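Long-range contact in serine acetyltransferase (Neisseria gonorrhoeae, PDB 6WYE), which probably catalyses transfer of the acetyl group from acetyl-CoA to L-serine, giving O-acetyl-L-serine in the first step of cysteine biosynthesis from serine: residues L66-L78 and R86-S98. Sequence-based numbering, arbitrary orientation.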
loop_
_atom_site.group_PDB
_atom_site.type_symbol
_atom_site.label_atom_id
_atom_site.label_comp_id
_atom_site.label_asym_id
_atom_site.label_seq_id
_atom_site.Cartn_x
_atom_site.Cartn_y
_atom_site.Cartn_z
ATOM N N LEU A 66 16.403 22.393 6.282
ATOM C CA LEU A 66 15.210 22.138 7.079
ATOM C C LEU A 66 13.950 22.193 6.221
ATOM O O LEU A 66 13.025 21.399 6.416
ATOM C CB LEU A 66 15.123 23.144 8.225
ATOM C CG LEU A 66 13.903 22.997 9.135
ATOM C CD1 LEU A 66 14.039 21.748 10.010
ATOM C CD2 LEU A 66 13.742 24.235 9.988
ATOM N N GLY A 67 13.889 23.130 5.270
ATOM C CA GLY A 67 12.709 23.209 4.417
ATOM C C GLY A 67 12.496 21.946 3.605
ATOM O O GLY A 67 11.361 21.492 3.422
ATOM N N SER A 68 13.584 21.351 3.121
ATOM C CA SER A 68 13.481 20.116 2.354
ATOM C C SER A 68 13.015 18.970 3.243
ATOM O O SER A 68 12.198 18.138 2.823
ATOM C CB SER A 68 14.845 19.797 1.714
ATOM O OG SER A 68 14.772 18.655 0.875
ATOM N N VAL A 69 13.480 18.949 4.494
ATOM C CA VAL A 69 13.003 17.957 5.456
ATOM C C VAL A 69 11.505 18.121 5.686
ATOM O O VAL A 69 10.736 17.154 5.608
ATOM C CB VAL A 69 13.798 18.066 6.770
ATOM C CG1 VAL A 69 13.142 17.248 7.881
ATOM C CG2 VAL A 69 15.249 17.619 6.542
ATOM N N LEU A 70 11.064 19.354 5.937
ATOM C CA LEU A 70 9.650 19.589 6.217
ATOM C C LEU A 70 8.777 19.184 5.034
ATOM O O LEU A 70 7.791 18.453 5.194
ATOM C CB LEU A 70 9.433 21.054 6.566
ATOM C CG LEU A 70 7.984 21.429 6.909
ATOM C CD1 LEU A 70 7.594 20.904 8.299
ATOM C CD2 LEU A 70 7.825 22.932 6.832
ATOM N N ALA A 71 9.154 19.610 3.829
ATOM C CA ALA A 71 8.383 19.234 2.646
ATOM C C ALA A 71 8.293 17.722 2.515
ATOM O O ALA A 71 7.231 17.179 2.181
ATOM C CB ALA A 71 9.016 19.835 1.388
ATOM N N TYR A 72 9.400 17.027 2.783
ATOM C CA TYR A 72 9.412 15.571 2.680
ATOM C C TYR A 72 8.487 14.938 3.715
ATOM O O TYR A 72 7.665 14.078 3.385
ATOM C CB TYR A 72 10.841 15.057 2.838
ATOM C CG TYR A 72 11.052 13.613 2.460
ATOM C CD1 TYR A 72 11.340 13.255 1.151
ATOM C CD2 TYR A 72 10.997 12.608 3.418
ATOM C CE1 TYR A 72 11.554 11.923 0.801
ATOM C CE2 TYR A 72 11.225 11.275 3.080
ATOM C CZ TYR A 72 11.501 10.944 1.776
ATOM O OH TYR A 72 11.713 9.629 1.437
ATOM N N HIS A 73 8.603 15.353 4.957
ATOM C CA HIS A 73 7.788 14.742 6.034
ATOM C C HIS A 73 6.308 15.063 5.854
ATOM O O HIS A 73 5.516 14.180 6.014
ATOM C CB HIS A 73 8.299 15.188 7.391
ATOM C CG HIS A 73 7.905 14.324 8.528
ATOM N ND1 HIS A 73 7.884 12.978 8.453
ATOM C CD2 HIS A 73 7.564 14.632 9.782
ATOM C CE1 HIS A 73 7.551 12.496 9.609
ATOM N NE2 HIS A 73 7.339 13.477 10.424
ATOM N N LEU A 74 5.987 16.300 5.538
ATOM C CA LEU A 74 4.584 16.667 5.347
ATOM C C LEU A 74 3.956 15.891 4.198
ATOM O O LEU A 74 2.815 15.422 4.303
ATOM C CB LEU A 74 4.460 18.172 5.085
ATOM C CG LEU A 74 4.754 19.107 6.256
ATOM C CD1 LEU A 74 4.446 20.549 5.865
ATOM C CD2 LEU A 74 3.944 18.681 7.484
ATOM N N SER A 75 4.683 15.743 3.087
ATOM C CA SER A 75 4.115 14.994 1.974
ATOM C C SER A 75 3.932 13.530 2.345
ATOM O O SER A 75 2.956 12.901 1.912
ATOM C CB SER A 75 4.988 15.151 0.725
ATOM O OG SER A 75 6.237 14.503 0.899
ATOM N N SER A 76 4.832 12.984 3.170
ATOM C CA SER A 76 4.596 11.668 3.757
ATOM C C SER A 76 3.250 11.625 4.485
ATOM O O SER A 76 2.501 10.649 4.364
ATOM C CB SER A 76 5.777 11.276 4.665
ATOM O OG SER A 76 5.554 11.598 6.022
ATOM N N LYS A 77 2.913 12.684 5.219
ATOM C CA LYS A 77 1.687 12.673 6.013
ATOM C C LYS A 77 0.442 12.779 5.139
ATOM O O LYS A 77 -0.554 12.084 5.374
ATOM C CB LYS A 77 1.677 13.841 7.002
ATOM C CG LYS A 77 2.812 13.875 7.974
ATOM C CD LYS A 77 2.818 12.666 8.857
ATOM C CE LYS A 77 3.874 12.818 9.937
ATOM N NZ LYS A 77 3.811 11.662 10.855
ATOM N N LEU A 78 0.464 13.666 4.149
ATOM C CA LEU A 78 -0.760 14.023 3.447
ATOM C C LEU A 78 -0.883 13.350 2.092
ATOM O O LEU A 78 -1.954 13.417 1.482
ATOM C CB LEU A 78 -0.838 15.541 3.284
ATOM C CG LEU A 78 -0.718 16.223 4.642
ATOM C CD1 LEU A 78 -0.716 17.727 4.480
ATOM C CD2 LEU A 78 -1.869 15.770 5.550
ATOM N N ARG A 86 5.491 11.818 -4.050
ATOM C CA ARG A 86 6.582 12.461 -4.784
ATOM C C ARG A 86 6.120 13.775 -5.397
ATOM O O ARG A 86 6.832 14.780 -5.318
ATOM C CB ARG A 86 7.137 11.533 -5.880
ATOM C CG ARG A 86 8.096 10.445 -5.389
ATOM C CD ARG A 86 8.292 9.334 -6.433
ATOM N NE ARG A 86 7.004 8.763 -6.830
ATOM C CZ ARG A 86 6.811 7.960 -7.871
ATOM N NH1 ARG A 86 7.831 7.611 -8.653
ATOM N NH2 ARG A 86 5.590 7.506 -8.134
ATOM N N ALA A 87 4.932 13.785 -6.008
ATOM C CA ALA A 87 4.389 15.016 -6.577
ATOM C C ALA A 87 4.142 16.062 -5.493
ATOM O O ALA A 87 4.510 17.234 -5.647
ATOM C CB ALA A 87 3.096 14.723 -7.345
ATOM N N LEU A 88 3.521 15.652 -4.383
ATOM C CA LEU A 88 3.289 16.569 -3.270
ATOM C C LEU A 88 4.603 17.125 -2.738
ATOM O O LEU A 88 4.713 18.325 -2.447
ATOM C CB LEU A 88 2.543 15.844 -2.153
ATOM C CG LEU A 88 1.820 16.666 -1.087
ATOM C CD1 LEU A 88 1.036 17.832 -1.711
ATOM C CD2 LEU A 88 0.885 15.730 -0.342
ATOM N N PHE A 89 5.613 16.263 -2.613
ATOM C CA PHE A 89 6.918 16.700 -2.134
ATOM C C PHE A 89 7.460 17.822 -3.007
ATOM O O PHE A 89 7.935 18.844 -2.500
ATOM C CB PHE A 89 7.885 15.506 -2.128
ATOM C CG PHE A 89 9.314 15.864 -1.784
ATOM C CD1 PHE A 89 9.604 16.698 -0.722
ATOM C CD2 PHE A 89 10.369 15.337 -2.522
ATOM C CE1 PHE A 89 10.912 17.023 -0.400
ATOM C CE2 PHE A 89 11.683 15.656 -2.206
ATOM C CZ PHE A 89 11.953 16.502 -1.141
ATOM N N GLU A 90 7.380 17.649 -4.334
ATOM C CA GLU A 90 7.882 18.673 -5.245
ATOM C C GLU A 90 7.062 19.950 -5.135
ATOM O O GLU A 90 7.620 21.051 -5.087
ATOM C CB GLU A 90 7.880 18.154 -6.689
ATOM N N ILE A 91 5.734 19.816 -5.068
ATOM C CA ILE A 91 4.873 20.985 -4.905
ATOM C C ILE A 91 5.234 21.738 -3.629
ATOM O O ILE A 91 5.372 22.970 -3.626
ATOM C CB ILE A 91 3.395 20.558 -4.921
ATOM C CG1 ILE A 91 3.011 20.101 -6.334
ATOM C CG2 ILE A 91 2.524 21.692 -4.413
ATOM C CD1 ILE A 91 1.771 19.225 -6.409
ATOM N N TYR A 92 5.401 21.007 -2.523
ATOM C CA TYR A 92 5.777 21.646 -1.266
ATOM C C TYR A 92 7.158 22.283 -1.356
ATOM O O TYR A 92 7.393 23.364 -0.798
ATOM C CB TYR A 92 5.753 20.624 -0.127
ATOM C CG TYR A 92 4.376 20.268 0.380
ATOM C CD1 TYR A 92 3.245 20.956 -0.046
ATOM C CD2 TYR A 92 4.212 19.248 1.303
ATOM C CE1 TYR A 92 1.976 20.636 0.457
ATOM C CE2 TYR A 92 2.954 18.920 1.797
ATOM C CZ TYR A 92 1.851 19.607 1.372
ATOM O OH TYR A 92 0.623 19.243 1.884
ATOM N N GLN A 93 8.099 21.611 -2.027
ATOM C CA GLN A 93 9.434 22.182 -2.182
ATOM C C GLN A 93 9.394 23.463 -3.014
ATOM O O GLN A 93 10.021 24.467 -2.652
ATOM C CB GLN A 93 10.378 21.145 -2.804
ATOM C CG GLN A 93 11.552 20.801 -1.903
ATOM C CD GLN A 93 12.431 19.704 -2.471
ATOM O OE1 GLN A 93 12.039 18.985 -3.399
ATOM N NE2 GLN A 93 13.634 19.573 -1.921
ATOM N N GLN A 94 8.643 23.461 -4.118
ATOM C CA GLN A 94 8.529 24.675 -4.927
ATOM C C GLN A 94 7.820 25.786 -4.164
ATOM O O GLN A 94 8.209 26.956 -4.259
ATOM C CB GLN A 94 7.799 24.383 -6.236
ATOM N N ALA A 95 6.789 25.440 -3.390
ATOM C CA ALA A 95 6.086 26.450 -2.605
ATOM C C ALA A 95 7.002 27.069 -1.563
ATOM O O ALA A 95 6.978 28.289 -1.348
ATOM C CB ALA A 95 4.853 25.839 -1.938
ATOM N N LEU A 96 7.807 26.246 -0.893
ATOM C CA LEU A 96 8.779 26.793 0.043
ATOM C C LEU A 96 9.800 27.667 -0.673
ATOM O O LEU A 96 10.243 28.684 -0.123
ATOM C CB LEU A 96 9.482 25.665 0.796
ATOM C CG LEU A 96 8.669 25.007 1.905
ATOM C CD1 LEU A 96 9.430 23.838 2.453
ATOM C CD2 LEU A 96 8.375 25.997 3.006
ATOM N N GLY A 97 10.177 27.295 -1.902
ATOM C CA GLY A 97 11.107 28.113 -2.663
ATOM C C GLY A 97 10.479 29.387 -3.186
ATOM O O GLY A 97 11.169 30.395 -3.359
ATOM N N SER A 98 9.162 29.367 -3.428
ATOM C CA SER A 98 8.443 30.534 -3.931
ATOM C C SER A 98 8.143 31.567 -2.846
ATOM O O SER A 98 7.928 32.740 -3.168
ATOM C CB SER A 98 7.132 30.093 -4.593
#
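Phe89 and Tyr72 meet in a T-shaped aromatic pair: the edge of the tyrosine, led by CD1, points at the centre of the phenylalanine face, with ring centroids 5.3 Å apart and planes at 87°. The other face of Phe89 is backed by Gln93 OE1 from its own helix, while Ala71 C and Ser68 O lie at its rim. With its CG anti to the backbone N, Phe89 carries its ring over to helix 66-78, where it fits as a knob among Ser68, Ala71, Tyr72 and Ser75. The packing is reciprocal, for Ala71 drops its CB into a hole formed by Phe89, Tyr92, Gln93 and Leu96, with CB 3.7 Å from Tyr92 CB. These knobs-into-holes contacts join two roughly antiparallel helices of the helical N-terminal domain of serine acetyltransferase; their axes pass 8.4 Å apart, with N-to-C directions 142° apart, and small Gly67, Ala71 and Ser75 line the interface. Tyr92 forms a third knob: with CG beside the backbone N (chi1 -77°), its ring lies among Ala71, Leu74, Ser75 and Leu78, Ala71 O and Leu74 C at its edge, in plane, and CE2 3.7 Å from Leu74 CB. Leu88 CD1, from the same helix, lies over one face near the rim, and Leu78 CD1 abuts the phenol OH. Further along, Leu88 CD2 reaches Leu78 CB at 4.0 Å, and Ser75 sets its CB 3.6 Å from Phe89 N. At the opposite end, Leu96 CD1 packs against the Gly67 backbone, and Gln93 NE2 comes within 3.2 Å of Ser68 OG, a hydroxyl hydrogen-bonded to His63. Beyond the pair, Arg86 of a second subunit makes a cation-pi contact with Tyr72.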